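Local coordinates for galacto-N-biose/lacto-N-biose I transporter substrate-binding protein (Bifidobacterium longum, PDB 2Z8F) that binds galacto-N-biose, lacto-N-biose and related glycans such as lacto-N-tetraose, probably handing them to the membrane part of an ABC transporter, at residues 126-131 against 321-326; 313-318 against 325-330; 80-85 against 289-294. All blocks are in the same frame, centred on the assembly; numbering follows the deposited sequence.

How the contacts relate
Contacts 1 and 3 both touch the same galactose, and their centres lie about 11 Å apart. Contact 3 joins two neighbouring antiparallel strands, 77-81 and 290-294, at the middle of the mixed six-stranded sheet; segment 126-131 of contact 1 follows strand 121-126 of that sheet. Along the chain these two contacts cross, in the order 80-85, 126-131, 289-294, 321-326, so residues far apart in sequence meet around the sugar. Contact 2 opens only after contact 3 has closed and is more local, folding the loop after helix 315-320 back onto the helix start; its centre is about 9 Å from contact 1, with which it shares Pro-325 and Ala-326, and about 17 Å from contact 3.

Contact 1: 126-131 against 321-326; sequences PQDTGP and QGLVPA. With GAL (beta-D-galactopyranose), chain C.
Asp-128 turns CG between its own backbone N and carbonyl carbon (chi1 66°), the crowded position, while Leu-323 sets CG anti to its carbonyl carbon (chi1 -55°); the two side chains cross obliquely, with Leu-323 CD2 3.8 Å from Asp-128 OD2. The same methyl packs 3.8 Å from C4 of the galactose, whose O3 donates a hydrogen bond of 2.7 Å to Asp-128 OD2. A water gives a second proton to OD2 and also bridges Thr-129 O and Val-324 N, tying both loops to the carboxylate. The other oxygen, OD1, accepts from the backbone N of Ser-290, and with both oxygens engaged the carboxylate has little freedom to rotate. Gln-127 runs extended, its OE1 3.9 Å from Leu-323 CD1, and its NE2 bonds to Asn-312 and Tyr-20. The backbones form a single bridge at Asp-128 and Pro-325: Ala-326 N donates to Gln-127 O (3.0 Å) and Thr-129 N to Val-324 O (2.9 Å). Beside it, Ala-326 CB meets Pro-126 CB at 3.8 Å. A second water links Thr-129 OG1 to Pro-325 O. Segment 126-131 leads from the six-stranded sheet to the three-stranded one, a crossing consistent with the interlobe connections of the solute-binding proteins of ABC transporters, and with Leu-323 its Asp-128 lines the glycan pocket.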
loop_
_atom_site.group_PDB
_atom_site.type_symbol
_atom_site.label_atom_id
_atom_site.label_comp_id
_atom_site.label_asym_id
_atom_site.label_seq_id
_atom_site.Cartn_x
_atom_site.Cartn_y
_atom_site.Cartn_z
ATOM N N PRO A 126 -1.728 -10.578 -9.361
ATOM C CA PRO A 126 -1.658 -9.822 -8.124
ATOM C C PRO A 126 -0.565 -10.376 -7.226
ATOM O O PRO A 126 -0.298 -11.597 -7.249
ATOM C CB PRO A 126 -3.045 -10.051 -7.502
ATOM C CG PRO A 126 -3.365 -11.483 -7.902
ATOM C CD PRO A 126 -2.916 -11.473 -9.377
ATOM N N GLN A 127 0.023 -9.516 -6.397
ATOM C CA GLN A 127 1.139 -9.952 -5.549
ATOM C C GLN A 127 0.833 -9.837 -4.056
ATOM O O GLN A 127 1.098 -10.773 -3.291
ATOM C CB GLN A 127 2.440 -9.221 -5.928
ATOM C CG GLN A 127 3.638 -9.729 -5.130
ATOM C CD GLN A 127 4.943 -9.114 -5.625
ATOM O OE1 GLN A 127 5.283 -7.974 -5.250
ATOM N NE2 GLN A 127 5.660 -9.842 -6.498
ATOM N N ASP A 128 0.274 -8.695 -3.634
ATOM C CA ASP A 128 0.036 -8.464 -2.198
ATOM C C ASP A 128 -1.147 -7.519 -1.976
ATOM O O ASP A 128 -1.644 -6.913 -2.933
ATOM C CB ASP A 128 1.289 -7.885 -1.514
ATOM C CG ASP A 128 1.645 -6.485 -2.020
ATOM O OD1 ASP A 128 1.720 -6.273 -3.262
ATOM O OD2 ASP A 128 1.818 -5.601 -1.157
ATOM N N THR A 129 -1.595 -7.415 -0.733
ATOM C CA THR A 129 -2.596 -6.392 -0.405
ATOM C C THR A 129 -2.148 -5.499 0.751
ATOM O O THR A 129 -1.284 -5.880 1.563
ATOM C CB THR A 129 -3.969 -7.028 -0.094
ATOM O OG1 THR A 129 -3.848 -7.817 1.087
ATOM C CG2 THR A 129 -4.433 -7.911 -1.261
ATOM N N GLY A 130 -2.764 -4.322 0.849
ATOM C CA GLY A 130 -2.343 -3.311 1.820
ATOM C C GLY A 130 -3.426 -2.808 2.752
ATOM O O GLY A 130 -3.685 -1.602 2.809
ATOM N N PRO A 131 -4.058 -3.714 3.515
ATOM C CA PRO A 131 -5.063 -3.216 4.458
ATOM C C PRO A 131 -4.440 -2.355 5.533
ATOM O O PRO A 131 -3.314 -2.622 6.004
ATOM C CB PRO A 131 -5.619 -4.502 5.087
ATOM C CG PRO A 131 -4.474 -5.493 4.948
ATOM C CD PRO A 131 -3.885 -5.174 3.612
ATOM N N GLN A 321 9.403 -10.156 3.153
ATOM C CA GLN A 321 9.506 -8.783 2.616
ATOM C C GLN A 321 8.436 -7.848 3.190
ATOM O O GLN A 321 8.396 -6.652 2.863
ATOM C CB GLN A 321 9.380 -8.821 1.086
ATOM C CG GLN A 321 10.562 -9.492 0.342
ATOM C CD GLN A 321 11.775 -8.585 0.117
ATOM O OE1 GLN A 321 11.690 -7.345 0.136
ATOM N NE2 GLN A 321 12.930 -9.225 -0.160
ATOM N N GLY A 322 7.592 -8.405 4.046
ATOM C CA GLY A 322 6.495 -7.679 4.681
ATOM C C GLY A 322 5.171 -7.843 3.960
ATOM O O GLY A 322 4.152 -7.271 4.406
ATOM N N LEU A 323 5.167 -8.573 2.844
ATOM C CA LEU A 323 3.951 -8.670 2.022
ATOM C C LEU A 323 2.875 -9.488 2.685
ATOM O O LEU A 323 3.152 -10.482 3.377
ATOM C CB LEU A 323 4.251 -9.264 0.646
ATOM C CG LEU A 323 5.346 -8.520 -0.124
ATOM C CD1 LEU A 323 5.449 -9.082 -1.518
ATOM C CD2 LEU A 323 5.159 -6.986 -0.108
ATOM N N VAL A 324 1.633 -9.058 2.469
ATOM C CA VAL A 324 0.458 -9.865 2.798
ATOM C C VAL A 324 0.023 -10.459 1.454
ATOM O O VAL A 324 -0.625 -9.784 0.644
ATOM C CB VAL A 324 -0.694 -9.026 3.418
ATOM C CG1 VAL A 324 -1.899 -9.934 3.787
ATOM C CG2 VAL A 324 -0.184 -8.251 4.628
ATOM N N PRO A 325 0.459 -11.692 1.155
ATOM C CA PRO A 325 0.292 -12.203 -0.211
ATOM C C PRO A 325 -1.129 -12.310 -0.721
ATOM O O PRO A 325 -2.036 -12.597 0.066
ATOM C CB PRO A 325 0.968 -13.579 -0.148
ATOM C CG PRO A 325 1.996 -13.383 0.963
ATOM C CD PRO A 325 1.247 -12.629 1.989
ATOM N N ALA A 326 -1.288 -12.061 -2.017
ATOM C CA ALA A 326 -2.571 -12.330 -2.722
ATOM C C ALA A 326 -2.791 -13.834 -2.932
ATOM O O ALA A 326 -3.924 -14.300 -3.158
ATOM C CB ALA A 326 -2.603 -11.580 -4.047
HETATM C C1 GAL C . 4.536 -0.509 -1.000
HETATM C C2 GAL C . 3.612 -1.237 -1.972
HETATM C C3 GAL C . 3.334 -2.632 -1.438
HETATM C C4 GAL C . 4.657 -3.377 -1.169
HETATM C C5 GAL C . 5.541 -2.561 -0.222
HETATM C C6 GAL C . 6.922 -3.180 -0.016
HETATM O O2 GAL C . 2.385 -0.527 -2.048
HETATM O O3 GAL C . 2.545 -3.302 -2.385
HETATM O O4 GAL C . 5.256 -3.580 -2.419
HETATM O O5 GAL C . 5.742 -1.258 -0.762
HETATM O O6 GAL C . 7.551 -2.558 1.086
HETATM O O HOH W 1 1.277 -6.386 1.439
HETATM O O HOH W 2 -3.876 -10.629 0.812
#

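Contact 2: 313-318 against 325-330; sequences TQVPDL and PAATTE
Val-315 and Glu-330 bury the most surface here, their side chains sliding past each other in opposite directions. Glu-330 CG lies 3.6 Å from Val-315 CB and stays almost as near to CG2, so the aliphatic part of the acid covers the valine. This follows from chi1 of 61°, which puts CG between the backbone N and the carbonyl carbon of Glu-330. Farther out, the carboxylate reaches the start of helix 315-320, where OE1 comes 3.6 Å from Pro-316 CD and the two side chains cross at about a right angle. OE2 accepts a hydrogen bond of 2.7 Å from a water that also donates to Thr-313 O and accepts from Thr-329 OG1, joining both segments through one molecule. Pro-325, the third major contributor, turns CG toward both Leu-318 and Val-315: its CG is 4.1 Å from Leu-318 CB and 4.3 Å from Val-315 CG1. Ala-327 CB meets Val-315 CG2 at 4.0 Å. Thr-313 and Thr-329 cross at about a right angle, Thr-313 CB being 3.7 Å from Thr-329 OG1, while Thr-313 OG1 bonds back to Asp-309 O and Trp-310 O. No direct hydrogen bond joins the segments. Their union is therefore apolar on the buried side, at Pro-325, Ala-327 and Val-315, and water-mediated at the more exposed end, where the nearby helix start may modestly favour the charged form of Glu-330.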
loop_
_atom_site.group_PDB
_atom_site.type_symbol
_atom_site.label_atom_id
_atom_site.label_comp_id
_atom_site.label_asym_id
_atom_site.label_seq_id
_atom_site.Cartn_x
_atom_site.Cartn_y
_atom_site.Cartn_z
ATOM N N THR A 313 3.615 -17.095 -5.596
ATOM C CA THR A 313 3.167 -18.143 -4.677
ATOM C C THR A 313 4.264 -18.653 -3.724
ATOM O O THR A 313 4.068 -19.648 -3.020
ATOM C CB THR A 313 2.440 -19.344 -5.420
ATOM O OG1 THR A 313 3.300 -19.904 -6.414
ATOM C CG2 THR A 313 1.156 -18.870 -6.093
ATOM N N GLN A 314 5.405 -17.950 -3.670
ATOM C CA GLN A 314 6.441 -18.259 -2.659
ATOM C C GLN A 314 6.100 -17.556 -1.347
ATOM O O GLN A 314 6.787 -16.639 -0.894
ATOM C CB GLN A 314 7.854 -17.871 -3.169
ATOM C CG GLN A 314 8.228 -18.582 -4.494
ATOM C CD GLN A 314 7.933 -20.083 -4.429
ATOM O OE1 GLN A 314 8.546 -20.813 -3.658
ATOM N NE2 GLN A 314 6.957 -20.531 -5.205
ATOM N N VAL A 315 5.010 -17.998 -0.721
ATOM C CA VAL A 315 4.411 -17.277 0.379
ATOM C C VAL A 315 5.380 -16.871 1.503
ATOM O O VAL A 315 5.469 -15.681 1.825
ATOM C CB VAL A 315 3.128 -17.999 0.857
ATOM C CG1 VAL A 315 2.619 -17.450 2.187
ATOM C CG2 VAL A 315 2.068 -17.871 -0.246
ATOM N N PRO A 316 6.083 -17.834 2.123
ATOM C CA PRO A 316 6.971 -17.406 3.218
ATOM C C PRO A 316 8.012 -16.345 2.791
ATOM O O PRO A 316 8.287 -15.420 3.557
ATOM C CB PRO A 316 7.648 -18.702 3.658
ATOM C CG PRO A 316 6.738 -19.805 3.171
ATOM C CD PRO A 316 6.085 -19.303 1.932
ATOM N N ASP A 317 8.567 -16.490 1.593
ATOM C CA ASP A 317 9.591 -15.552 1.122
ATOM C C ASP A 317 8.991 -14.161 0.919
ATOM O O ASP A 317 9.578 -13.166 1.308
ATOM C CB ASP A 317 10.254 -16.033 -0.166
ATOM C CG ASP A 317 11.029 -17.347 0.004
ATOM O OD1 ASP A 317 11.396 -17.712 1.134
ATOM O OD2 ASP A 317 11.280 -17.994 -1.029
ATOM N N LEU A 318 7.797 -14.099 0.322
ATOM C CA LEU A 318 7.103 -12.811 0.181
ATOM C C LEU A 318 6.763 -12.203 1.541
ATOM O O LEU A 318 6.901 -10.974 1.749
ATOM C CB LEU A 318 5.803 -13.021 -0.613
ATOM C CG LEU A 318 5.931 -13.546 -2.062
ATOM C CD1 LEU A 318 4.564 -13.935 -2.651
ATOM C CD2 LEU A 318 6.605 -12.543 -2.962
ATOM N N PRO A 325 0.459 -11.692 1.155
ATOM C CA PRO A 325 0.292 -12.203 -0.211
ATOM C C PRO A 325 -1.129 -12.310 -0.721
ATOM O O PRO A 325 -2.036 -12.597 0.066
ATOM C CB PRO A 325 0.968 -13.579 -0.148
ATOM C CG PRO A 325 1.996 -13.383 0.963
ATOM C CD PRO A 325 1.247 -12.629 1.989
ATOM N N ALA A 326 -1.288 -12.061 -2.017
ATOM C CA ALA A 326 -2.571 -12.330 -2.722
ATOM C C ALA A 326 -2.791 -13.834 -2.932
ATOM O O ALA A 326 -3.924 -14.300 -3.158
ATOM C CB ALA A 326 -2.603 -11.580 -4.047
ATOM N N ALA A 327 -1.709 -14.599 -2.890
ATOM C CA ALA A 327 -1.793 -16.051 -3.129
ATOM C C ALA A 327 -2.661 -16.731 -2.101
ATOM O O ALA A 327 -2.640 -16.365 -0.930
ATOM C CB ALA A 327 -0.397 -16.661 -3.106
ATOM N N THR A 328 -3.396 -17.761 -2.532
ATOM C CA THR A 328 -4.208 -18.542 -1.620
ATOM C C THR A 328 -3.724 -19.984 -1.566
ATOM O O THR A 328 -4.376 -20.838 -0.995
ATOM C CB THR A 328 -5.684 -18.525 -2.063
ATOM O OG1 THR A 328 -5.739 -18.863 -3.445
ATOM C CG2 THR A 328 -6.309 -17.138 -1.819
ATOM N N THR A 329 -2.553 -20.241 -2.136
ATOM C CA THR A 329 -2.023 -21.603 -2.256
ATOM C C THR A 329 -1.589 -22.206 -0.914
ATOM O O THR A 329 -1.572 -23.438 -0.770
ATOM C CB THR A 329 -0.858 -21.635 -3.242
ATOM O OG1 THR A 329 0.029 -20.564 -2.901
ATOM C CG2 THR A 329 -1.346 -21.432 -4.667
ATOM N N GLU A 330 -1.250 -21.356 0.059
ATOM C CA GLU A 330 -0.901 -21.780 1.425
ATOM C C GLU A 330 -1.125 -20.603 2.360
ATOM O O GLU A 330 -1.113 -19.460 1.901
ATOM C CB GLU A 330 0.552 -22.265 1.516
ATOM C CG GLU A 330 1.586 -21.223 1.167
ATOM C CD GLU A 330 3.009 -21.741 1.294
ATOM O OE1 GLU A 330 3.544 -21.771 2.431
ATOM O OE2 GLU A 330 3.586 -22.112 0.252
HETATM O O HOH W 3 2.482 -21.643 -2.150
#

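Contact 3: 80-85 against 289-294; sequences VGYAEL and GSAVAV. With GAL (beta-D-galactopyranose), chain C.
Tyr-82 lays its ring against the two consecutive peptides from Gly-289 to Ala-291. Its CG stands anti to the carbonyl carbon (chi1 -57°), and the side chain begins at Tyr-82 CB, 4.1 Å from Gly-289 O. At the ring, Tyr-82 CD2 is 3.4 Å from Gly-289 O. On the other branch Tyr-82 CE1 meets Ala-291 CB at 4.0 Å. One face is covered by Ser-290 C, 3.6 Å above the plane of the Tyr-82 ring and offset toward the rim. Tyr-82 CZ comes 3.5 Å from Ser-290 O. The tip OH hydrogen-bonds Asp-128 O, connecting the turn after strand 77-81 to the loop after strand 121-126. An alanine in place of Tyr-82 would probably leave Asp-128 O without its hydroxyl mate and open a gap beside the Gly-289 to Ala-291 backbone. Tyr-82 N donates to Gly-289 O at 3.0 Å. A water carries that carbonyl on to Ala-83 N. Just before Tyr-82 in the chain, Val-80 and Ala-291 form an antiparallel hydrogen-bonded pair, each N donating to the other's O, and Gly-81 with Ser-290 forms the next, non-hydrogen-bonded pair. Glu-84 OE1 accepts from Gly-81 N, a bond that closes the turn after the strand back on Gly-81, and has a second partner in Arg-23, a salt bridge. Val-80 CG2 also packs on Ala-293 CB, two residues along the partner strand from Ala-291. At the start of that strand Gly-289 N donates to galactose O2 at 3.1 Å, and Ser-290 OG lies 2.8 Å from galactose O3. The Tyr-82 ring thus packs on the backbone just after the N-H that meets the sugar, which is consistent with a second-shell role.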
loop_
_atom_site.group_PDB
_atom_site.type_symbol
_atom_site.label_atom_id
_atom_site.label_comp_id
_atom_site.label_asym_id
_atom_site.label_seq_id
_atom_site.Cartn_x
_atom_site.Cartn_y
_atom_site.Cartn_z
ATOM N N VAL A 80 3.589 -3.019 -10.298
ATOM C CA VAL A 80 2.702 -1.901 -10.600
ATOM C C VAL A 80 1.619 -1.967 -9.534
ATOM O O VAL A 80 0.961 -3.008 -9.378
ATOM C CB VAL A 80 2.059 -2.058 -11.998
ATOM C CG1 VAL A 80 0.983 -0.984 -12.234
ATOM C CG2 VAL A 80 3.135 -2.001 -13.089
ATOM N N GLY A 81 1.461 -0.873 -8.790
ATOM C CA GLY A 81 0.501 -0.848 -7.691
ATOM C C GLY A 81 -0.881 -1.005 -8.288
ATOM O O GLY A 81 -1.099 -0.610 -9.432
ATOM N N TYR A 82 -1.830 -1.576 -7.540
ATOM C CA TYR A 82 -3.207 -1.611 -8.065
ATOM C C TYR A 82 -3.690 -0.215 -8.440
ATOM O O TYR A 82 -4.358 -0.043 -9.468
ATOM C CB TYR A 82 -4.163 -2.219 -7.051
ATOM C CG TYR A 82 -3.776 -3.622 -6.620
ATOM C CD1 TYR A 82 -3.514 -4.619 -7.563
ATOM C CD2 TYR A 82 -3.678 -3.931 -5.269
ATOM C CE1 TYR A 82 -3.152 -5.939 -7.147
ATOM C CE2 TYR A 82 -3.334 -5.218 -4.832
ATOM C CZ TYR A 82 -3.075 -6.215 -5.779
ATOM O OH TYR A 82 -2.729 -7.490 -5.352
ATOM N N ALA A 83 -3.344 0.762 -7.604
ATOM C CA ALA A 83 -3.708 2.172 -7.830
ATOM C C ALA A 83 -3.063 2.765 -9.063
ATOM O O ALA A 83 -3.533 3.787 -9.591
ATOM C CB ALA A 83 -3.355 3.006 -6.628
ATOM N N GLU A 84 -1.960 2.149 -9.500
ATOM C CA GLU A 84 -1.200 2.616 -10.652
ATOM C C GLU A 84 -1.615 1.943 -11.955
ATOM O O GLU A 84 -1.297 2.439 -13.034
ATOM C CB GLU A 84 0.287 2.317 -10.449
ATOM C CG GLU A 84 0.921 3.122 -9.321
ATOM C CD GLU A 84 2.407 2.814 -9.085
ATOM O OE1 GLU A 84 2.820 1.627 -9.175
ATOM O OE2 GLU A 84 3.156 3.777 -8.767
ATOM N N LEU A 85 -2.269 0.787 -11.856
ATOM C CA LEU A 85 -2.523 -0.029 -13.049
ATOM C C LEU A 85 -3.420 0.658 -14.089
ATOM O O LEU A 85 -3.102 0.645 -15.278
ATOM C CB LEU A 85 -3.026 -1.432 -12.656
ATOM C CG LEU A 85 -2.980 -2.533 -13.718
ATOM C CD1 LEU A 85 -2.572 -3.835 -13.052
ATOM C CD2 LEU A 85 -4.314 -2.725 -14.425
ATOM N N GLY A 289 -0.402 -1.981 -2.015
ATOM C CA GLY A 289 -0.764 -3.283 -2.573
ATOM C C GLY A 289 -0.469 -3.243 -4.063
ATOM O O GLY A 289 -0.788 -2.251 -4.781
ATOM N N SER A 290 0.188 -4.297 -4.551
ATOM C CA SER A 290 0.671 -4.293 -5.920
ATOM C C SER A 290 0.448 -5.569 -6.717
ATOM O O SER A 290 0.330 -6.676 -6.154
ATOM C CB SER A 290 2.196 -4.006 -5.926
ATOM O OG SER A 290 2.554 -2.875 -5.131
ATOM N N ALA A 291 0.411 -5.394 -8.033
ATOM C CA ALA A 291 0.501 -6.505 -8.969
ATOM C C ALA A 291 1.901 -6.477 -9.529
ATOM O O ALA A 291 2.684 -5.571 -9.199
ATOM C CB ALA A 291 -0.492 -6.306 -10.089
ATOM N N VAL A 292 2.216 -7.488 -10.324
ATOM C CA VAL A 292 3.329 -7.414 -11.271
ATOM C C VAL A 292 2.689 -7.553 -12.653
ATOM O O VAL A 292 1.882 -8.476 -12.904
ATOM C CB VAL A 292 4.415 -8.480 -10.998
ATOM C CG1 VAL A 292 5.525 -8.378 -12.047
ATOM C CG2 VAL A 292 4.982 -8.303 -9.618
ATOM N N ALA A 293 2.964 -6.587 -13.514
ATOM C CA ALA A 293 2.346 -6.541 -14.839
ATOM C C ALA A 293 3.334 -6.912 -15.926
ATOM O O ALA A 293 4.551 -6.736 -15.768
ATOM C CB ALA A 293 1.781 -5.136 -15.117
ATOM N N VAL A 294 2.798 -7.424 -17.034
ATOM C CA VAL A 294 3.594 -7.703 -18.227
ATOM C C VAL A 294 3.530 -6.459 -19.104
ATOM O O VAL A 294 2.433 -5.943 -19.368
ATOM C CB VAL A 294 3.070 -8.945 -19.002
ATOM C CG1 VAL A 294 3.954 -9.210 -20.230
ATOM C CG2 VAL A 294 3.056 -10.177 -18.075
HETATM C C1 GAL C . 4.536 -0.509 -1.000
HETATM C C2 GAL C . 3.612 -1.237 -1.972
HETATM C C3 GAL C . 3.334 -2.632 -1.438
HETATM C C4 GAL C . 4.657 -3.377 -1.169
HETATM C C5 GAL C . 5.541 -2.561 -0.222
HETATM C C6 GAL C . 6.922 -3.180 -0.016
HETATM O O2 GAL C . 2.385 -0.527 -2.048
HETATM O O3 GAL C . 2.545 -3.302 -2.385
HETATM O O4 GAL C . 5.256 -3.580 -2.419
HETATM O O5 GAL C . 5.742 -1.258 -0.762
HETATM O O6 GAL C . 7.551 -2.558 1.086
HETATM O O HOH W 4 -2.379 0.012 -4.946
#